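Local atomic coordinates of glutathione S-transferase (Rhodospirillum rubrum F11, PDB entry 4O7H), a protein that probably catalyses the conjugation of glutathione to electrophilic substrates. Residues A[14-22]-A[197-208]; A[108-116]-A[171-179]. One frame throughout, in Å; residues are numbered along the deposited sequence.

Interaction 1: A[14-22]-A[197-208]; sequences RKVRVALAE and RPSFRPLLTETI
Glu22 bends at chi2 (-68°) and Arg197 at chi3 (66°), and the two bends bring carboxylate and guanidinium together in a salt bridge. Arg197 offers its side: NE gives a nearly straight bond to Glu22 OE2 at 2.9 Å, and NH2 reaches Glu22 OE1. Ser199 OG donates to the anti lone pair of the same Glu22 OE2 at 2.7 Å. A water also donates to this oxygen and accepts from Ser199 N. Next to this group, Ala21 CB lies 3.5 Å from Ser199 CB, where the backbones run close. Val18 CG2 then packs on Leu203 CD2 at 3.8 Å and on Phe200 CD1. Further along, Arg17 meets Glu206 end-on, with NH1 2.8 Å from OE1 and NH2 3.0 Å from OE2. The two planes are 39° apart, and Pro202 CB covers one face of the guanidinium. Arg17 NE is held by Tyr27, and Arg14, whose CB touches Leu203, sends NE to Gly8 O. The contact ties the first helix of the thioredoxin-like domain to the 3-10 turn and short helix 201-205 near the C-terminus. With one salt bridge at each end of an apolar patch, both acids probably stay ionised.

Interaction 2: A[108-116]-A[171-179]; sequences EPLVREKLL and SLIDYAGDV
Leu172 sets its CB 4.0 Å from Val111 CG2, and its CD2 meets Leu115 CD1 at 4.2 Å. It also touches Pro11 of helix 11-22. Ile173 follows, and its CG2 lies 4.0 Å from Leu110 CD1; the two side chains cross at about a right angle. Ile173 also rests on Phe102 and Val106, farther back on helix 85-119. Tyr175 contributes CD1, approached obliquely by Leu115 CD2 at 4.1 Å, while its hydroxyl is bonded to Ile211 O. Segments 108-116 and 171-175 cross at 37°, with their axes 9.6 Å apart at closest approach, running in roughly the same direction. They belong to the all-helical C-terminal domain of the glutathione S-transferase fold. Ala176 turns its CB toward segment 108-116 and packs against Leu115 CD2. Its carbonyl oxygen receives a weak bond from Lys114 NZ. Gly177 takes a positive phi and ends helix 161-175 in a Schellman motif, which turns the chain back toward Lys114. Asp178 then comes up to the lysine from the opposite direction. Lys114 bends at chi3 (70°), so that NZ reaches Asp178 OD2 on its syn side at 2.7 Å, with a weaker bond to OD1. Asp178 OD1 also forms a salt bridge with Arg134 of helix 127-150, so two basic side chains share this buried carboxylate. Leu110 CD2 also lies 3.8 Å from Asp178 OD2.

Overall arrangement
The centres of interaction 1 and interaction 2 are about 17 Å apart, and along the chain interaction 2 is nested inside the loop that interaction 1 closes. Interaction 1 involves the N-terminal domain, whereas interaction 2 lies within the helical domain. Helix 161-175 connects them. Arg14 NH1 of interaction 1 is 2.8 Å from Ser171 OG of interaction 2, probably a hydrogen bond. Ile208 N is 2.9 Å from Tyr175 OH, probably another. Arg14 NE also packs on Leu172 CD2 at 3.7 Å. In this family glutathione binds mainly to the thioredoxin-like domain, at the cleft facing the helical domain; neither contact includes a bound ligand.

Interaction 1: A[14-22]-A[197-208]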
loop_
_atom_site.group_PDB
_atom_site.type_symbol
_atom_site.label_atom_id
_atom_site.label_comp_id
_atom_site.label_asym_id
_atom_site.label_seq_id
_atom_site.Cartn_x
_atom_site.Cartn_y
_atom_site.Cartn_z
ATOM N N ARG A 14 -2.878 9.366 10.941
ATOM C CA ARG A 14 -2.840 8.993 12.350
ATOM C C ARG A 14 -1.592 8.212 12.647
ATOM O O ARG A 14 -0.902 8.462 13.653
ATOM C CB ARG A 14 -4.091 8.225 12.755
ATOM C CG ARG A 14 -5.381 9.050 12.829
ATOM C CD ARG A 14 -6.567 8.249 13.414
ATOM N NE ARG A 14 -7.671 9.185 13.612
ATOM C CZ ARG A 14 -8.481 9.221 14.662
ATOM N NH1 ARG A 14 -8.445 8.292 15.590
ATOM N NH2 ARG A 14 -9.345 10.227 14.763
ATOM N N LYS A 15 -1.299 7.228 11.810
ATOM C CA LYS A 15 -0.100 6.418 12.004
ATOM C C LYS A 15 1.175 7.233 12.075
ATOM O O LYS A 15 2.028 7.019 12.929
ATOM C CB LYS A 15 0.024 5.309 10.952
ATOM C CG LYS A 15 1.463 4.793 10.867
ATOM C CD LYS A 15 1.562 3.484 10.208
ATOM C CE LYS A 15 1.156 3.537 8.795
ATOM N NZ LYS A 15 1.382 2.173 8.258
ATOM N N VAL A 16 1.343 8.196 11.168
ATOM C CA VAL A 16 2.531 9.016 11.184
ATOM C C VAL A 16 2.616 9.884 12.458
ATOM O O VAL A 16 3.674 10.008 13.058
ATOM C CB VAL A 16 2.642 9.841 9.891
ATOM C CG1 VAL A 16 3.833 10.788 9.954
ATOM C CG2 VAL A 16 2.859 8.938 8.658
ATOM N N ARG A 17 1.489 10.415 12.913
ATOM C CA ARG A 17 1.471 11.166 14.121
ATOM C C ARG A 17 1.955 10.303 15.308
ATOM O O ARG A 17 2.748 10.757 16.133
ATOM C CB ARG A 17 0.076 11.704 14.476
ATOM C CG ARG A 17 -0.451 12.738 13.507
ATOM C CD ARG A 17 -1.730 13.323 14.042
ATOM N NE ARG A 17 -1.434 14.297 15.105
ATOM C CZ ARG A 17 -2.395 14.981 15.736
ATOM N NH1 ARG A 17 -3.667 14.754 15.451
ATOM N NH2 ARG A 17 -2.073 15.931 16.613
ATOM N N VAL A 18 1.424 9.101 15.417
ATOM C CA VAL A 18 1.860 8.171 16.474
ATOM C C VAL A 18 3.343 7.856 16.341
ATOM O O VAL A 18 4.100 7.864 17.356
ATOM C CB VAL A 18 0.977 6.922 16.528
ATOM C CG1 VAL A 18 1.545 5.909 17.551
ATOM C CG2 VAL A 18 -0.484 7.280 16.801
ATOM N N ALA A 19 3.804 7.609 15.117
ATOM C CA ALA A 19 5.223 7.294 14.870
ATOM C C ALA A 19 6.155 8.450 15.275
ATOM O O ALA A 19 7.179 8.247 15.909
ATOM C CB ALA A 19 5.420 6.930 13.404
ATOM N N LEU A 20 5.804 9.680 14.898
ATOM C CA LEU A 20 6.598 10.827 15.222
ATOM C C LEU A 20 6.759 10.927 16.761
ATOM O O LEU A 20 7.861 11.170 17.280
ATOM C CB LEU A 20 5.901 12.073 14.670
ATOM C CG LEU A 20 6.076 12.273 13.154
ATOM C CD1 LEU A 20 5.067 13.321 12.688
ATOM C CD2 LEU A 20 7.499 12.663 12.778
ATOM N N ALA A 21 5.654 10.739 17.473
ATOM C CA ALA A 21 5.655 10.802 18.945
ATOM C C ALA A 21 6.490 9.651 19.558
ATOM O O ALA A 21 7.234 9.850 20.519
ATOM C CB ALA A 21 4.252 10.817 19.498
ATOM N N GLU A 22 6.350 8.443 19.021
ATOM C CA GLU A 22 7.130 7.296 19.492
ATOM C C GLU A 22 8.615 7.564 19.308
ATOM O O GLU A 22 9.427 7.187 20.171
ATOM C CB GLU A 22 6.748 6.038 18.733
ATOM C CG GLU A 22 5.414 5.436 19.178
ATOM C CD GLU A 22 5.413 4.858 20.569
ATOM O OE1 GLU A 22 6.460 4.278 20.962
ATOM O OE2 GLU A 22 4.376 4.974 21.268
ATOM N N ARG A 197 -0.636 4.782 25.535
ATOM C CA ARG A 197 0.694 5.353 25.339
ATOM C C ARG A 197 0.578 6.841 25.040
ATOM O O ARG A 197 -0.364 7.280 24.411
ATOM C CB ARG A 197 1.425 4.620 24.208
ATOM C CG ARG A 197 1.576 3.148 24.415
ATOM C CD ARG A 197 2.236 2.422 23.261
ATOM N NE ARG A 197 3.623 2.765 23.024
ATOM C CZ ARG A 197 4.672 2.176 23.576
ATOM N NH1 ARG A 197 4.494 1.163 24.419
ATOM N NH2 ARG A 197 5.914 2.559 23.236
ATOM N N PRO A 198 1.549 7.644 25.480
ATOM C CA PRO A 198 1.473 9.079 25.257
ATOM C C PRO A 198 1.375 9.443 23.783
ATOM O O PRO A 198 0.744 10.426 23.433
ATOM C CB PRO A 198 2.744 9.621 25.930
ATOM C CG PRO A 198 3.164 8.573 26.874
ATOM C CD PRO A 198 2.592 7.239 26.464
ATOM N N SER A 199 1.952 8.598 22.910
ATOM C CA SER A 199 1.939 8.875 21.456
ATOM C C SER A 199 0.528 8.839 20.927
ATOM O O SER A 199 0.231 9.433 19.894
ATOM C CB SER A 199 2.756 7.841 20.716
ATOM O OG SER A 199 2.255 6.552 21.004
ATOM N N PHE A 200 -0.356 8.139 21.621
ATOM C CA PHE A 200 -1.745 8.027 21.145
ATOM C C PHE A 200 -2.661 9.166 21.595
ATOM O O PHE A 200 -3.798 9.297 21.123
ATOM C CB PHE A 200 -2.366 6.701 21.603
ATOM C CG PHE A 200 -3.159 5.979 20.521
ATOM C CD1 PHE A 200 -2.505 5.323 19.488
ATOM C CD2 PHE A 200 -4.550 5.953 20.565
ATOM C CE1 PHE A 200 -3.230 4.665 18.517
ATOM C CE2 PHE A 200 -5.292 5.295 19.579
ATOM C CZ PHE A 200 -4.619 4.631 18.575
ATOM N N ARG A 201 -2.219 9.942 22.568
ATOM C CA ARG A 201 -3.101 10.880 23.269
ATOM C C ARG A 201 -3.826 11.858 22.327
ATOM O O ARG A 201 -5.034 12.041 22.476
ATOM C CB ARG A 201 -2.354 11.636 24.368
ATOM C CG ARG A 201 -3.330 12.461 25.211
ATOM C CD ARG A 201 -2.639 13.307 26.272
ATOM N NE ARG A 201 -2.659 12.631 27.566
ATOM C CZ ARG A 201 -1.691 11.847 28.051
ATOM N NH1 ARG A 201 -0.557 11.630 27.374
ATOM N NH2 ARG A 201 -1.858 11.278 29.246
ATOM N N PRO A 202 -3.163 12.490 21.344
ATOM C CA PRO A 202 -3.912 13.403 20.476
ATOM C C PRO A 202 -5.048 12.736 19.687
ATOM O O PRO A 202 -6.077 13.314 19.419
ATOM C CB PRO A 202 -2.841 13.927 19.474
ATOM C CG PRO A 202 -1.569 13.700 20.129
ATOM C CD PRO A 202 -1.726 12.484 21.009
ATOM N N LEU A 203 -4.862 11.469 19.327
ATOM C CA LEU A 203 -5.930 10.761 18.625
ATOM C C LEU A 203 -7.155 10.590 19.502
ATOM O O LEU A 203 -8.277 10.526 19.006
ATOM C CB LEU A 203 -5.478 9.351 18.197
ATOM C CG LEU A 203 -4.580 9.254 16.983
ATOM C CD1 LEU A 203 -3.319 10.058 17.140
ATOM C CD2 LEU A 203 -4.268 7.777 16.725
ATOM N N LEU A 204 -6.927 10.529 20.797
ATOM C CA LEU A 204 -8.039 10.360 21.748
ATOM C C LEU A 204 -8.716 11.642 22.081
ATOM O O LEU A 204 -9.937 11.634 22.317
ATOM C CB LEU A 204 -7.600 9.660 23.037
ATOM C CG LEU A 204 -6.982 8.293 22.808
ATOM C CD1 LEU A 204 -6.712 7.683 24.182
ATOM C CD2 LEU A 204 -7.880 7.392 21.978
ATOM N N THR A 205 -7.978 12.734 22.123
ATOM C CA THR A 205 -8.561 14.013 22.594
ATOM C C THR A 205 -9.128 14.903 21.512
ATOM O O THR A 205 -10.019 15.716 21.752
ATOM C CB THR A 205 -7.541 14.792 23.429
ATOM O OG1 THR A 205 -6.401 15.122 22.650
ATOM C CG2 THR A 205 -7.057 13.957 24.603
ATOM N N GLU A 206 -8.606 14.788 20.301
ATOM C CA GLU A 206 -9.080 15.632 19.210
ATOM C C GLU A 206 -10.397 15.076 18.640
ATOM O O GLU A 206 -10.717 13.891 18.762
ATOM C CB GLU A 206 -7.953 15.770 18.140
ATOM C CG GLU A 206 -6.716 16.461 18.669
ATOM C CD GLU A 206 -5.566 16.556 17.645
ATOM O OE1 GLU A 206 -5.834 16.260 16.454
ATOM O OE2 GLU A 206 -4.468 16.946 18.077
ATOM N N THR A 207 -11.194 15.952 18.045
ATOM C CA THR A 207 -12.453 15.560 17.453
ATOM C C THR A 207 -12.501 15.992 15.993
ATOM O O THR A 207 -11.743 16.835 15.552
ATOM C CB THR A 207 -13.633 16.210 18.174
ATOM O OG1 THR A 207 -13.443 17.627 18.178
ATOM C CG2 THR A 207 -13.761 15.697 19.622
ATOM N N ILE A 208 -13.405 15.366 15.264
ATOM C CA ILE A 208 -13.646 15.691 13.903
ATOM C C ILE A 208 -15.117 16.142 13.853
ATOM O O ILE A 208 -16.036 15.332 13.941
ATOM C CB ILE A 208 -13.393 14.464 13.019
ATOM C CG1 ILE A 208 -11.928 14.030 13.158
ATOM C CG2 ILE A 208 -13.721 14.789 11.579
ATOM C CD1 ILE A 208 -11.770 12.592 13.536
HETATM O O HOH W 1 0.956 11.354 18.276
HETATM O O HOH W 2 4.458 6.737 23.557
#

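Interaction 2: A[108-116]-A[171-179]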
loop_
_atom_site.group_PDB
_atom_site.type_symbol
_atom_site.label_atom_id
_atom_site.label_comp_id
_atom_site.label_asym_id
_atom_site.label_seq_id
_atom_site.Cartn_x
_atom_site.Cartn_y
_atom_site.Cartn_z
ATOM N N GLU A 108 -12.305 1.698 4.937
ATOM C CA GLU A 108 -12.871 2.460 3.836
ATOM C C GLU A 108 -14.378 2.569 3.912
ATOM O O GLU A 108 -14.872 3.678 3.899
ATOM C CB GLU A 108 -12.475 1.900 2.472
ATOM C CG GLU A 108 -11.130 2.387 2.036
ATOM C CD GLU A 108 -10.757 1.986 0.610
ATOM O OE1 GLU A 108 -11.486 1.219 -0.034
ATOM O OE2 GLU A 108 -9.701 2.446 0.179
ATOM N N PRO A 109 -15.096 1.440 4.005
ATOM C CA PRO A 109 -16.549 1.629 4.054
ATOM C C PRO A 109 -17.041 2.353 5.315
ATOM O O PRO A 109 -17.890 3.230 5.238
ATOM C CB PRO A 109 -17.081 0.230 3.993
ATOM C CG PRO A 109 -15.971 -0.681 4.398
ATOM C CD PRO A 109 -14.753 0.026 3.875
ATOM N N LEU A 110 -16.502 2.043 6.480
ATOM C CA LEU A 110 -17.084 2.656 7.697
ATOM C C LEU A 110 -16.726 4.119 7.817
ATOM O O LEU A 110 -17.527 4.941 8.217
ATOM C CB LEU A 110 -16.710 1.856 8.926
ATOM C CG LEU A 110 -17.332 0.459 9.017
ATOM C CD1 LEU A 110 -16.784 -0.383 10.139
ATOM C CD2 LEU A 110 -18.869 0.498 9.179
ATOM N N VAL A 111 -15.476 4.464 7.534
ATOM C CA VAL A 111 -15.077 5.849 7.606
ATOM C C VAL A 111 -15.829 6.714 6.575
ATOM O O VAL A 111 -16.287 7.811 6.891
ATOM C CB VAL A 111 -13.537 6.038 7.461
ATOM C CG1 VAL A 111 -13.158 7.489 7.310
ATOM C CG2 VAL A 111 -12.866 5.425 8.643
ATOM N N ARG A 112 -15.965 6.188 5.366
ATOM C CA ARG A 112 -16.582 6.953 4.302
ATOM C C ARG A 112 -18.053 7.194 4.712
ATOM O O ARG A 112 -18.524 8.328 4.718
ATOM C CB ARG A 112 -16.521 6.219 2.957
ATOM C CG ARG A 112 -17.069 7.059 1.801
ATOM C CD ARG A 112 -17.153 6.255 0.511
ATOM N NE ARG A 112 -17.897 5.028 0.695
ATOM C CZ ARG A 112 -17.395 3.809 0.596
ATOM N NH1 ARG A 112 -16.096 3.623 0.300
ATOM N NH2 ARG A 112 -18.194 2.772 0.827
ATOM N N GLU A 113 -18.728 6.106 5.045
ATOM C CA GLU A 113 -20.177 6.133 5.229
ATOM C C GLU A 113 -20.596 6.815 6.514
ATOM O O GLU A 113 -21.599 7.550 6.541
ATOM C CB GLU A 113 -20.758 4.728 5.154
ATOM C CG GLU A 113 -20.517 4.009 3.825
ATOM C CD GLU A 113 -21.011 4.795 2.630
ATOM O OE1 GLU A 113 -22.083 5.454 2.732
ATOM O OE2 GLU A 113 -20.339 4.770 1.579
ATOM N N LYS A 114 -19.839 6.617 7.581
ATOM C CA LYS A 114 -20.242 7.154 8.885
ATOM C C LYS A 114 -19.548 8.410 9.334
ATOM O O LYS A 114 -20.063 9.133 10.202
ATOM C CB LYS A 114 -20.078 6.076 9.945
ATOM C CG LYS A 114 -21.011 4.924 9.641
ATOM C CD LYS A 114 -21.038 3.919 10.740
ATOM C CE LYS A 114 -21.730 4.472 11.961
ATOM N NZ LYS A 114 -21.935 3.358 12.922
ATOM N N LEU A 115 -18.363 8.691 8.785
ATOM C CA LEU A 115 -17.629 9.822 9.219
ATOM C C LEU A 115 -17.513 10.868 8.124
ATOM O O LEU A 115 -17.928 12.021 8.328
ATOM C CB LEU A 115 -16.253 9.397 9.728
ATOM C CG LEU A 115 -16.307 8.410 10.879
ATOM C CD1 LEU A 115 -14.903 8.076 11.360
ATOM C CD2 LEU A 115 -17.159 8.964 12.028
ATOM N N LEU A 116 -16.942 10.505 6.981
ATOM C CA LEU A 116 -16.708 11.483 5.938
ATOM C C LEU A 116 -18.038 12.062 5.448
ATOM O O LEU A 116 -18.141 13.257 5.266
ATOM C CB LEU A 116 -15.917 10.899 4.748
ATOM C CG LEU A 116 -15.673 11.970 3.662
ATOM C CD1 LEU A 116 -14.845 13.142 4.179
ATOM C CD2 LEU A 116 -15.040 11.368 2.417
ATOM N N SER A 171 -8.778 2.796 15.674
ATOM C CA SER A 171 -9.180 4.020 16.364
ATOM C C SER A 171 -10.261 4.719 15.575
ATOM O O SER A 171 -11.150 5.391 16.162
ATOM C CB SER A 171 -8.006 4.941 16.656
ATOM O OG SER A 171 -7.491 5.633 15.542
ATOM N N LEU A 172 -10.195 4.615 14.250
ATOM C CA LEU A 172 -11.231 5.270 13.425
ATOM C C LEU A 172 -12.534 4.460 13.444
ATOM O O LEU A 172 -13.617 5.058 13.532
ATOM C CB LEU A 172 -10.751 5.477 12.003
ATOM C CG LEU A 172 -9.866 6.704 11.925
ATOM C CD1 LEU A 172 -8.995 6.568 10.676
ATOM C CD2 LEU A 172 -10.729 7.965 11.927
ATOM N N ILE A 173 -12.436 3.134 13.484
ATOM C CA ILE A 173 -13.627 2.290 13.653
ATOM C C ILE A 173 -14.247 2.580 15.010
ATOM O O ILE A 173 -15.470 2.668 15.128
ATOM C CB ILE A 173 -13.337 0.780 13.510
ATOM C CG1 ILE A 173 -12.488 0.483 12.238
ATOM C CG2 ILE A 173 -14.636 -0.008 13.449
ATOM C CD1 ILE A 173 -12.897 1.266 10.999
ATOM N N ASP A 174 -13.413 2.836 15.991
ATOM C CA ASP A 174 -13.898 3.099 17.348
ATOM C C ASP A 174 -14.522 4.480 17.419
ATOM O O ASP A 174 -15.555 4.648 18.080
ATOM C CB ASP A 174 -12.763 2.943 18.346
ATOM C CG ASP A 174 -13.218 2.689 19.758
ATOM O OD1 ASP A 174 -14.142 1.921 19.946
ATOM O OD2 ASP A 174 -12.551 3.207 20.713
ATOM N N TYR A 175 -13.951 5.465 16.740
ATOM C CA TYR A 175 -14.562 6.790 16.654
ATOM C C TYR A 175 -16.006 6.719 16.090
ATOM O O TYR A 175 -16.905 7.463 16.554
ATOM C CB TYR A 175 -13.658 7.712 15.817
ATOM C CG TYR A 175 -13.964 9.166 15.999
ATOM C CD1 TYR A 175 -15.083 9.730 15.428
ATOM C CD2 TYR A 175 -13.126 9.959 16.760
ATOM C CE1 TYR A 175 -15.352 11.085 15.619
ATOM C CE2 TYR A 175 -13.386 11.309 16.968
ATOM C CZ TYR A 175 -14.526 11.847 16.390
ATOM O OH TYR A 175 -14.795 13.194 16.577
ATOM N N ALA A 176 -16.233 5.803 15.145
ATOM C CA ALA A 176 -17.537 5.549 14.564
ATOM C C ALA A 176 -18.437 4.682 15.427
ATOM O O ALA A 176 -19.614 4.502 15.098
ATOM C CB ALA A 176 -17.384 4.915 13.181
ATOM N N GLY A 177 -17.880 4.113 16.489
ATOM C CA GLY A 177 -18.638 3.277 17.430
ATOM C C GLY A 177 -18.899 1.855 16.953
ATOM O O GLY A 177 -19.773 1.165 17.484
ATOM N N ASP A 178 -18.113 1.339 16.019
ATOM C CA ASP A 178 -18.397 0.077 15.392
ATOM C C ASP A 178 -17.455 -1.095 15.738
ATOM O O ASP A 178 -17.477 -2.111 15.032
ATOM C CB ASP A 178 -18.437 0.289 13.860
ATOM C CG ASP A 178 -19.699 1.015 13.408
ATOM O OD1 ASP A 178 -20.772 0.656 13.939
ATOM O OD2 ASP A 178 -19.601 1.960 12.585
ATOM N N VAL A 179 -16.633 -0.966 16.791
ATOM C CA VAL A 179 -15.787 -2.086 17.178
ATOM C C VAL A 179 -16.471 -2.957 18.230
ATOM O O VAL A 179 -16.783 -2.462 19.311
ATOM C CB VAL A 179 -14.426 -1.653 17.711
ATOM C CG1 VAL A 179 -13.555 -2.843 17.844
ATOM C CG2 VAL A 179 -13.761 -0.641 16.786
#